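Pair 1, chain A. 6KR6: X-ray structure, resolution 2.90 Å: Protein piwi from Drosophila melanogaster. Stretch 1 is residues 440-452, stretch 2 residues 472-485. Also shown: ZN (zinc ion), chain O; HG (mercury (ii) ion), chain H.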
# COMPACT_ATOMS: atom_id res chain seq x y z
N ASP A 440 38.91 -10.89 9.31
CA ASP A 440 39.40 -11.62 8.15
C ASP A 440 39.38 -10.76 6.89
O ASP A 440 40.27 -10.87 6.05
CB ASP A 440 38.54 -12.87 7.93
CG ASP A 440 39.37 -14.13 7.75
OD1 ASP A 440 40.49 -14.05 7.21
OD2 ASP A 440 38.89 -15.21 8.14
N GLY A 441 38.38 -9.89 6.77
CA GLY A 441 38.20 -9.13 5.54
C GLY A 441 37.61 -10.03 4.46
O GLY A 441 37.06 -11.10 4.73
N LEU A 442 37.75 -9.58 3.22
CA LEU A 442 37.38 -10.39 2.06
C LEU A 442 38.49 -11.41 1.80
O LEU A 442 39.20 -11.38 0.80
CB LEU A 442 37.14 -9.51 0.83
CG LEU A 442 35.76 -8.91 0.57
CD1 LEU A 442 34.96 -9.76 -0.41
CD2 LEU A 442 34.97 -8.71 1.85
N ASP A 443 38.64 -12.33 2.76
CA ASP A 443 39.77 -13.25 2.74
C ASP A 443 39.67 -14.25 1.60
O ASP A 443 40.70 -14.70 1.08
CB ASP A 443 39.89 -13.94 4.11
CG ASP A 443 40.19 -15.43 4.00
OD1 ASP A 443 39.30 -16.23 4.39
OD2 ASP A 443 41.30 -15.79 3.56
N ARG A 444 38.46 -14.60 1.18
CA ARG A 444 38.29 -15.57 0.10
C ARG A 444 36.99 -15.28 -0.63
O ARG A 444 35.91 -15.41 -0.05
CB ARG A 444 38.30 -17.00 0.64
CG ARG A 444 39.36 -17.90 0.01
CD ARG A 444 38.96 -19.36 0.11
NE ARG A 444 39.52 -20.04 1.28
CZ ARG A 444 40.51 -20.92 1.22
NH1 ARG A 444 41.05 -21.24 0.05
NH2 ARG A 444 40.96 -21.49 2.33
N TRP A 445 37.09 -14.89 -1.90
CA TRP A 445 35.92 -14.71 -2.75
C TRP A 445 36.34 -14.93 -4.20
O TRP A 445 37.52 -15.13 -4.51
CB TRP A 445 35.27 -13.33 -2.53
CG TRP A 445 36.15 -12.14 -2.79
CD1 TRP A 445 37.35 -11.87 -2.21
CD2 TRP A 445 35.88 -11.04 -3.68
NE1 TRP A 445 37.85 -10.68 -2.68
CE2 TRP A 445 36.97 -10.15 -3.58
CE3 TRP A 445 34.82 -10.73 -4.54
CZ2 TRP A 445 37.03 -8.98 -4.32
CZ3 TRP A 445 34.89 -9.56 -5.28
CH2 TRP A 445 35.99 -8.70 -5.16
N ALA A 446 35.36 -14.91 -5.10
CA ALA A 446 35.59 -15.17 -6.51
C ALA A 446 34.86 -14.14 -7.35
O ALA A 446 33.90 -13.51 -6.91
CB ALA A 446 35.14 -16.59 -6.90
N VAL A 447 35.34 -13.97 -8.58
CA VAL A 447 34.72 -13.07 -9.55
C VAL A 447 34.59 -13.81 -10.87
O VAL A 447 35.60 -14.24 -11.44
CB VAL A 447 35.52 -11.77 -9.73
CG1 VAL A 447 35.01 -11.03 -10.95
CG2 VAL A 447 35.40 -10.90 -8.50
N ILE A 448 33.36 -13.95 -11.35
CA ILE A 448 33.04 -14.65 -12.59
C ILE A 448 32.66 -13.61 -13.64
O ILE A 448 31.78 -12.78 -13.40
CB ILE A 448 31.92 -15.67 -12.39
CG1 ILE A 448 32.28 -16.65 -11.28
CG2 ILE A 448 31.63 -16.41 -13.69
CD1 ILE A 448 31.20 -17.67 -10.98
N ALA A 449 33.32 -13.66 -14.79
CA ALA A 449 33.10 -12.68 -15.85
C ALA A 449 33.51 -13.30 -17.17
O ALA A 449 34.30 -14.25 -17.20
CB ALA A 449 33.90 -11.39 -15.58
N PRO A 450 32.99 -12.80 -18.29
CA PRO A 450 33.42 -13.30 -19.59
C PRO A 450 34.70 -12.62 -20.06
O PRO A 450 35.07 -11.54 -19.59
CB PRO A 450 32.24 -12.98 -20.52
CG PRO A 450 31.43 -11.93 -19.80
CD PRO A 450 31.99 -11.73 -18.42
N GLN A 451 35.36 -13.27 -21.02
CA GLN A 451 36.66 -12.79 -21.49
C GLN A 451 36.56 -11.42 -22.14
O GLN A 451 37.53 -10.65 -22.11
CB GLN A 451 37.26 -13.81 -22.46
CG GLN A 451 38.65 -13.45 -22.96
CD GLN A 451 39.24 -14.51 -23.87
OE1 GLN A 451 38.72 -15.63 -23.96
NE2 GLN A 451 40.32 -14.17 -24.56
N ARG A 452 35.41 -11.09 -22.72
CA ARG A 452 35.28 -9.83 -23.46
C ARG A 452 35.37 -8.61 -22.54
O ARG A 452 35.81 -7.55 -22.99
CB ARG A 452 33.97 -9.82 -24.24
N GLY A 472 37.18 0.71 5.52
CA GLY A 472 37.66 -0.19 6.55
C GLY A 472 37.53 -1.66 6.22
O GLY A 472 37.82 -2.50 7.08
N LEU A 473 37.12 -2.00 5.00
CA LEU A 473 36.91 -3.38 4.58
C LEU A 473 38.14 -3.87 3.84
O LEU A 473 38.39 -3.48 2.70
CB LEU A 473 35.66 -3.48 3.70
CG LEU A 473 35.40 -4.84 3.05
CD1 LEU A 473 35.32 -5.93 4.11
CD2 LEU A 473 34.11 -4.80 2.23
N ARG A 474 38.92 -4.73 4.50
CA ARG A 474 40.12 -5.30 3.89
C ARG A 474 39.71 -6.27 2.79
O ARG A 474 39.18 -7.35 3.06
CB ARG A 474 40.97 -6.00 4.95
N ILE A 475 39.96 -5.89 1.54
CA ILE A 475 39.67 -6.74 0.38
C ILE A 475 40.99 -7.18 -0.23
O ILE A 475 41.89 -6.36 -0.46
CB ILE A 475 38.81 -6.01 -0.66
CG1 ILE A 475 37.40 -5.77 -0.11
CG2 ILE A 475 38.75 -6.80 -1.96
CD1 ILE A 475 36.35 -5.57 -1.19
N ARG A 476 41.11 -8.48 -0.49
CA ARG A 476 42.24 -9.05 -1.19
C ARG A 476 41.79 -9.49 -2.58
O ARG A 476 40.63 -9.35 -2.96
CB ARG A 476 42.84 -10.20 -0.37
CG ARG A 476 43.23 -9.76 1.04
CD ARG A 476 43.71 -10.90 1.92
NE ARG A 476 43.76 -10.49 3.33
CZ ARG A 476 44.14 -11.27 4.33
NH1 ARG A 476 44.51 -12.52 4.10
NH2 ARG A 476 44.15 -10.80 5.57
N SER A 477 42.73 -10.02 -3.36
CA SER A 477 42.44 -10.33 -4.75
C SER A 477 41.56 -11.58 -4.85
O SER A 477 41.90 -12.61 -4.27
CB SER A 477 43.73 -10.53 -5.54
OG SER A 477 44.51 -9.35 -5.53
N PRO A 478 40.45 -11.52 -5.58
CA PRO A 478 39.54 -12.66 -5.67
C PRO A 478 40.07 -13.72 -6.63
O PRO A 478 41.14 -13.58 -7.22
CB PRO A 478 38.25 -12.02 -6.20
CG PRO A 478 38.73 -10.89 -7.03
CD PRO A 478 39.97 -10.36 -6.34
N GLN A 479 39.28 -14.78 -6.78
CA GLN A 479 39.60 -15.85 -7.73
C GLN A 479 39.07 -15.49 -9.11
O GLN A 479 37.87 -15.22 -9.27
CB GLN A 479 39.02 -17.19 -7.27
CG GLN A 479 39.33 -18.33 -8.23
CD GLN A 479 38.74 -19.65 -7.79
OE1 GLN A 479 38.00 -19.72 -6.81
NE2 GLN A 479 39.06 -20.71 -8.52
N GLU A 480 39.96 -15.50 -10.09
CA GLU A 480 39.60 -15.19 -11.47
C GLU A 480 38.82 -16.36 -12.07
O GLU A 480 39.31 -17.49 -12.11
CB GLU A 480 40.88 -14.92 -12.26
CG GLU A 480 40.69 -14.61 -13.73
CD GLU A 480 42.01 -14.28 -14.42
OE1 GLU A 480 42.88 -13.65 -13.77
OE2 GLU A 480 42.19 -14.66 -15.59
N PHE A 481 37.59 -16.09 -12.54
CA PHE A 481 36.76 -17.09 -13.20
C PHE A 481 36.29 -16.49 -14.52
O PHE A 481 35.21 -15.89 -14.60
CB PHE A 481 35.59 -17.51 -12.31
CG PHE A 481 35.67 -18.94 -11.85
CD1 PHE A 481 35.02 -19.94 -12.56
CD2 PHE A 481 36.38 -19.28 -10.72
CE1 PHE A 481 35.09 -21.26 -12.14
CE2 PHE A 481 36.46 -20.60 -10.30
CZ PHE A 481 35.81 -21.59 -11.01
N ILE A 482 37.10 -16.64 -15.56
CA ILE A 482 36.83 -16.08 -16.87
C ILE A 482 36.18 -17.15 -17.73
O ILE A 482 36.78 -18.20 -18.00
CB ILE A 482 38.11 -15.55 -17.53
CG1 ILE A 482 38.74 -14.46 -16.66
CG2 ILE A 482 37.81 -15.02 -18.92
CD1 ILE A 482 37.78 -13.35 -16.27
N ILE A 483 34.94 -16.89 -18.14
CA ILE A 483 34.22 -17.77 -19.04
C ILE A 483 34.31 -17.20 -20.45
O ILE A 483 34.81 -16.10 -20.67
CB ILE A 483 32.75 -17.97 -18.60
CG1 ILE A 483 32.04 -16.62 -18.48
CG2 ILE A 483 32.69 -18.72 -17.28
CD1 ILE A 483 30.61 -16.72 -18.01
N TYR A 484 33.82 -17.97 -21.42
CA TYR A 484 33.89 -17.59 -22.83
C TYR A 484 32.60 -16.95 -23.31
O TYR A 484 32.60 -15.81 -23.79
CB TYR A 484 34.24 -18.83 -23.67
CG TYR A 484 35.50 -19.52 -23.22
CD1 TYR A 484 36.62 -18.79 -22.84
CD2 TYR A 484 35.57 -20.91 -23.14
CE1 TYR A 484 37.78 -19.41 -22.42
CE2 TYR A 484 36.73 -21.54 -22.72
CZ TYR A 484 37.82 -20.79 -22.36
OH TYR A 484 38.97 -21.42 -21.93
N ASP A 485 31.48 -17.66 -23.19
CA ASP A 485 30.19 -17.13 -23.59
C ASP A 485 29.50 -16.45 -22.41
O ASP A 485 29.75 -16.78 -21.25
CB ASP A 485 29.29 -18.24 -24.14
ZN ZN O . 39.50 -15.53 6.28
HG HG H . 35.70 -19.46 -5.34

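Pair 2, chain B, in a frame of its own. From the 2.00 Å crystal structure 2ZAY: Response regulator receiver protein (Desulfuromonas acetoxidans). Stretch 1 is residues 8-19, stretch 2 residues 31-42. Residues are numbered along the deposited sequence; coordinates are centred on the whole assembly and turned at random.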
# COMPACT_ATOMS: atom_id res chain seq x y z
N TRP B 8 9.24 -15.30 -2.12
CA TRP B 8 7.88 -15.32 -1.50
C TRP B 8 7.60 -13.96 -0.86
O TRP B 8 7.87 -13.76 0.32
CB TRP B 8 7.80 -16.42 -0.43
CG TRP B 8 6.41 -16.66 0.09
CD1 TRP B 8 5.61 -15.76 0.75
CD2 TRP B 8 5.65 -17.87 -0.01
NE1 TRP B 8 4.40 -16.34 1.06
CE2 TRP B 8 4.40 -17.64 0.61
CE3 TRP B 8 5.91 -19.14 -0.56
CZ2 TRP B 8 3.40 -18.62 0.68
CZ3 TRP B 8 4.92 -20.11 -0.48
CH2 TRP B 8 3.68 -19.85 0.14
N TRP B 9 7.06 -13.03 -1.65
CA TRP B 9 6.76 -11.70 -1.14
C TRP B 9 5.26 -11.46 -0.98
O TRP B 9 4.50 -11.48 -1.96
CB TRP B 9 7.34 -10.63 -2.07
CG TRP B 9 8.85 -10.63 -2.17
CD1 TRP B 9 9.60 -11.04 -3.23
CD2 TRP B 9 9.77 -10.18 -1.17
NE1 TRP B 9 10.94 -10.86 -2.96
CE2 TRP B 9 11.07 -10.33 -1.70
CE3 TRP B 9 9.63 -9.65 0.12
CZ2 TRP B 9 12.22 -9.98 -0.99
CZ3 TRP B 9 10.78 -9.29 0.83
CH2 TRP B 9 12.06 -9.46 0.27
N ARG B 10 4.83 -11.25 0.27
CA ARG B 10 3.43 -10.98 0.57
C ARG B 10 3.23 -9.48 0.46
O ARG B 10 3.93 -8.72 1.12
CB ARG B 10 3.07 -11.41 1.99
CG ARG B 10 3.36 -12.87 2.32
CD ARG B 10 3.26 -13.12 3.83
NE ARG B 10 4.22 -14.14 4.25
CZ ARG B 10 5.25 -13.92 5.05
NH1 ARG B 10 5.48 -12.71 5.55
NH2 ARG B 10 6.08 -14.91 5.34
N ILE B 11 2.28 -9.07 -0.36
CA ILE B 11 2.00 -7.65 -0.54
C ILE B 11 0.52 -7.39 -0.27
O ILE B 11 -0.33 -7.96 -0.94
CB ILE B 11 2.31 -7.21 -2.00
CG1 ILE B 11 3.75 -7.57 -2.37
CG2 ILE B 11 2.08 -5.71 -2.15
CD1 ILE B 11 4.81 -6.77 -1.64
N MET B 12 0.21 -6.56 0.72
CA MET B 12 -1.20 -6.26 0.99
C MET B 12 -1.58 -4.99 0.25
O MET B 12 -0.86 -3.99 0.29
CB MET B 12 -1.47 -6.09 2.49
CG MET B 12 -2.92 -5.66 2.82
SD MET B 12 -3.33 -5.54 4.61
CE MET B 12 -3.18 -7.12 5.06
N LEU B 13 -2.71 -5.03 -0.46
CA LEU B 13 -3.19 -3.86 -1.19
C LEU B 13 -4.56 -3.46 -0.63
O LEU B 13 -5.47 -4.28 -0.58
CB LEU B 13 -3.32 -4.21 -2.68
CG LEU B 13 -3.95 -3.19 -3.62
CD1 LEU B 13 -3.13 -1.91 -3.61
CD2 LEU B 13 -4.02 -3.78 -5.03
N VAL B 14 -4.70 -2.20 -0.22
CA VAL B 14 -5.96 -1.69 0.34
C VAL B 14 -6.49 -0.57 -0.56
O VAL B 14 -5.83 0.46 -0.73
CB VAL B 14 -5.75 -1.10 1.76
CG1 VAL B 14 -7.10 -0.88 2.44
CG2 VAL B 14 -4.87 -2.02 2.60
N ASP B 15 -7.67 -0.76 -1.14
CA ASP B 15 -8.25 0.26 -2.02
C ASP B 15 -9.77 0.10 -2.03
O ASP B 15 -10.27 -1.02 -1.94
CB ASP B 15 -7.71 0.07 -3.45
CG ASP B 15 -7.94 1.30 -4.32
OD1 ASP B 15 -7.09 2.21 -4.32
OD2 ASP B 15 -8.99 1.36 -5.01
N THR B 16 -10.49 1.22 -2.12
CA THR B 16 -11.95 1.17 -2.11
C THR B 16 -12.55 0.77 -3.46
O THR B 16 -13.76 0.55 -3.56
CB THR B 16 -12.56 2.52 -1.64
OG1 THR B 16 -12.05 3.59 -2.45
CG2 THR B 16 -12.20 2.78 -0.18
N GLN B 17 -11.72 0.69 -4.49
CA GLN B 17 -12.19 0.27 -5.81
C GLN B 17 -11.18 -0.69 -6.42
O GLN B 17 -10.55 -0.40 -7.44
CB GLN B 17 -12.43 1.48 -6.72
CG GLN B 17 -11.22 2.34 -6.99
CD GLN B 17 -11.59 3.73 -7.48
OE1 GLN B 17 -12.32 4.46 -6.81
NE2 GLN B 17 -11.07 4.11 -8.65
N LEU B 18 -11.03 -1.84 -5.77
CA LEU B 18 -10.11 -2.88 -6.20
C LEU B 18 -10.31 -3.32 -7.65
O LEU B 18 -9.35 -3.64 -8.35
CB LEU B 18 -10.22 -4.09 -5.27
CG LEU B 18 -9.63 -3.90 -3.87
CD1 LEU B 18 -10.04 -5.05 -2.96
CD2 LEU B 18 -8.11 -3.82 -3.97
N PRO B 19 -11.57 -3.37 -8.12
CA PRO B 19 -11.82 -3.78 -9.51
C PRO B 19 -11.03 -2.92 -10.50
O PRO B 19 -10.58 -3.41 -11.53
CB PRO B 19 -13.33 -3.60 -9.65
CG PRO B 19 -13.82 -3.96 -8.29
CD PRO B 19 -12.85 -3.23 -7.39
N GLU B 31 4.51 -11.38 -11.59
CA GLU B 31 5.82 -10.92 -11.16
C GLU B 31 6.33 -11.76 -9.99
O GLU B 31 7.51 -11.72 -9.65
CB GLU B 31 5.74 -9.45 -10.74
CG GLU B 31 7.04 -8.68 -10.84
CD GLU B 31 7.34 -8.23 -12.26
OE1 GLU B 31 8.34 -7.51 -12.45
OE2 GLU B 31 6.57 -8.59 -13.18
N GLY B 32 5.43 -12.51 -9.36
CA GLY B 32 5.81 -13.34 -8.24
C GLY B 32 5.34 -12.82 -6.89
O GLY B 32 5.71 -13.35 -5.85
N PHE B 33 4.52 -11.77 -6.90
CA PHE B 33 4.01 -11.21 -5.66
C PHE B 33 2.73 -11.92 -5.24
O PHE B 33 1.88 -12.24 -6.07
CB PHE B 33 3.73 -9.71 -5.82
CG PHE B 33 4.97 -8.89 -6.10
CD1 PHE B 33 6.01 -8.84 -5.17
CD2 PHE B 33 5.09 -8.18 -7.28
CE1 PHE B 33 7.16 -8.10 -5.43
CE2 PHE B 33 6.24 -7.43 -7.55
CZ PHE B 33 7.28 -7.39 -6.62
N ASP B 34 2.60 -12.18 -3.94
CA ASP B 34 1.42 -12.82 -3.38
C ASP B 34 0.55 -11.65 -2.90
O ASP B 34 0.80 -11.09 -1.84
CB ASP B 34 1.81 -13.71 -2.20
CG ASP B 34 0.65 -14.54 -1.68
OD1 ASP B 34 -0.50 -14.30 -2.10
OD2 ASP B 34 0.91 -15.44 -0.85
N ILE B 35 -0.46 -11.29 -3.69
CA ILE B 35 -1.31 -10.16 -3.35
C ILE B 35 -2.49 -10.44 -2.43
O ILE B 35 -3.35 -11.28 -2.71
CB ILE B 35 -1.86 -9.48 -4.63
CG1 ILE B 35 -0.71 -9.11 -5.56
CG2 ILE B 35 -2.67 -8.26 -4.26
CD1 ILE B 35 0.29 -8.13 -4.96
N ILE B 36 -2.52 -9.72 -1.32
CA ILE B 36 -3.58 -9.83 -0.33
C ILE B 36 -4.41 -8.57 -0.56
O ILE B 36 -3.92 -7.46 -0.39
CB ILE B 36 -2.98 -9.84 1.10
CG1 ILE B 36 -2.10 -11.09 1.27
CG2 ILE B 36 -4.10 -9.81 2.14
CD1 ILE B 36 -1.25 -11.08 2.53
N GLN B 37 -5.67 -8.74 -0.95
CA GLN B 37 -6.55 -7.60 -1.24
C GLN B 37 -7.57 -7.25 -0.18
O GLN B 37 -8.37 -8.09 0.23
CB GLN B 37 -7.29 -7.84 -2.55
CG GLN B 37 -6.41 -8.12 -3.74
CD GLN B 37 -7.22 -8.24 -5.02
OE1 GLN B 37 -7.97 -7.34 -5.37
NE2 GLN B 37 -7.05 -9.35 -5.73
N CYS B 38 -7.57 -5.98 0.25
CA CYS B 38 -8.52 -5.49 1.24
C CYS B 38 -9.29 -4.31 0.65
O CYS B 38 -8.70 -3.42 0.02
CB CYS B 38 -7.79 -5.07 2.51
SG CYS B 38 -7.00 -6.45 3.37
N GLY B 39 -10.61 -4.30 0.86
CA GLY B 39 -11.44 -3.24 0.33
C GLY B 39 -11.53 -1.98 1.16
O GLY B 39 -12.03 -0.96 0.68
N ASN B 40 -11.08 -2.04 2.41
CA ASN B 40 -11.11 -0.87 3.28
C ASN B 40 -10.16 -1.02 4.46
O ASN B 40 -9.64 -2.10 4.71
CB ASN B 40 -12.53 -0.59 3.77
CG ASN B 40 -13.11 -1.73 4.57
OD1 ASN B 40 -12.57 -2.11 5.60
ND2 ASN B 40 -14.21 -2.28 4.09
N ALA B 41 -9.95 0.07 5.19
CA ALA B 41 -9.05 0.08 6.33
C ALA B 41 -9.51 -0.78 7.51
O ALA B 41 -8.69 -1.29 8.27
CB ALA B 41 -8.83 1.52 6.80
N ILE B 42 -10.83 -0.93 7.65
CA ILE B 42 -11.40 -1.73 8.72
C ILE B 42 -10.89 -3.18 8.74
O ILE B 42 -10.53 -3.69 9.80
CB ILE B 42 -12.94 -1.75 8.62
CG1 ILE B 42 -13.48 -0.34 8.89
CG2 ILE B 42 -13.52 -2.77 9.59
CD1 ILE B 42 -14.91 -0.15 8.45

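The sharpest difference lies where A:Trp445 of pair 1 matches B:Ile11 of pair 2. In pair 1 an indole spans the approach to the sheet: A:Trp445 NE1 donates a hydrogen bond to A:Arg476 O (3.1 Å), at the edge of the ring, while A:Pro478 CB lies over a face, 3.6 Å from the centroid of the five-membered ring of A:Trp445. Tryptophan suits this place because it offers a broad apolar surface and a donor at once. In pair 2 the side chain at this place makes only apolar contacts across the stretches. B:Ile11 CB meets B:Ile35 CD1 at 3.7 Å, B:Ile35 being the counterpart of A:Pro478, and B:Ile11 CG1 meets B:Phe33 CD1 at 3.8 Å. Where pair 1 uses an indole that bonds at its edge and receives a proline CH over one face, pair 2 uses branched aliphatic chains in van der Waals contact.

Beneath this difference the backbones agree closely, with an RMSD of 1.0 Å over 14 central residues. Each pair sets two parallel strands side by side, their directions 24° apart in pair 1 and 26° in pair 2. In a parallel ladder, alternate residues of one strand bond through both N and O to residues flanking their partner. Thus A:Val447 N donates to A:Gln479 O and A:Val447 O accepts from A:Phe481 N, both at 2.9 Å; the matching B:Leu13 N donates to B:Ile36 O (2.7 Å) and B:Leu13 O accepts from B:Cys38 N (2.8 Å). One step on, A:Ala449 N to A:Phe481 O (2.9 Å) corresponds to B:Asp15 N to B:Cys38 O (3.1 Å). Pair 1 then carries the ladder further, through A:Ile483 N to A:Ala449 O and A:Gln451 N to A:Ile483 O, each 2.9 Å.

A nearly identical backbone can still carry side chains of different size. A:Ala446 and B:Met12 have CA atoms 0.2 Å apart. A:Ala446 CB lies 3.9 Å from A:Gln479 CB, and the extended side chain of A:Gln479 (chi1 and chi2 both t) puts its OE1 2.7 Å from the mercury ion HG. In pair 2 the flexible methionine fills space itself: B:Met12 CE lies 4.1 Å from B:Ile36 CG2, and B:Met12 SD 4.0 Å from B:Cys38 SG.

On that same face, A:Ile448 and B:Val14 place their side chains almost alike, with centres 0.6 Å apart, both beta-branched and well suited to a strand. A:Ile448 CG1 packs on A:Phe481 CB at 3.6 Å, and B:Val14 CG2 approaches B:Cys38 CB at 4.2 Å. A:Val447 and B:Leu13 occupy the other face, with A:Val447 CG2 3.6 Å from A:Pro478 CG and B:Leu13 CB 4.4 Å from B:Ile35 CG2.

Toward the C-terminal end of the ladder the side chains diverge again. A:Ala449 stays apolar, its CB 4.4 Å from A:Ile482 CD1, whereas the matching B:Asp15 OD2 accepts a hydrogen bond from B:Gln17 N (2.9 Å) within its own stretch. B:Gly39 falls at the position of A:Ile482 in the superposition, and B:Leu18 covers the glycine backbone, its CD1 3.9 Å from B:Gly39 N.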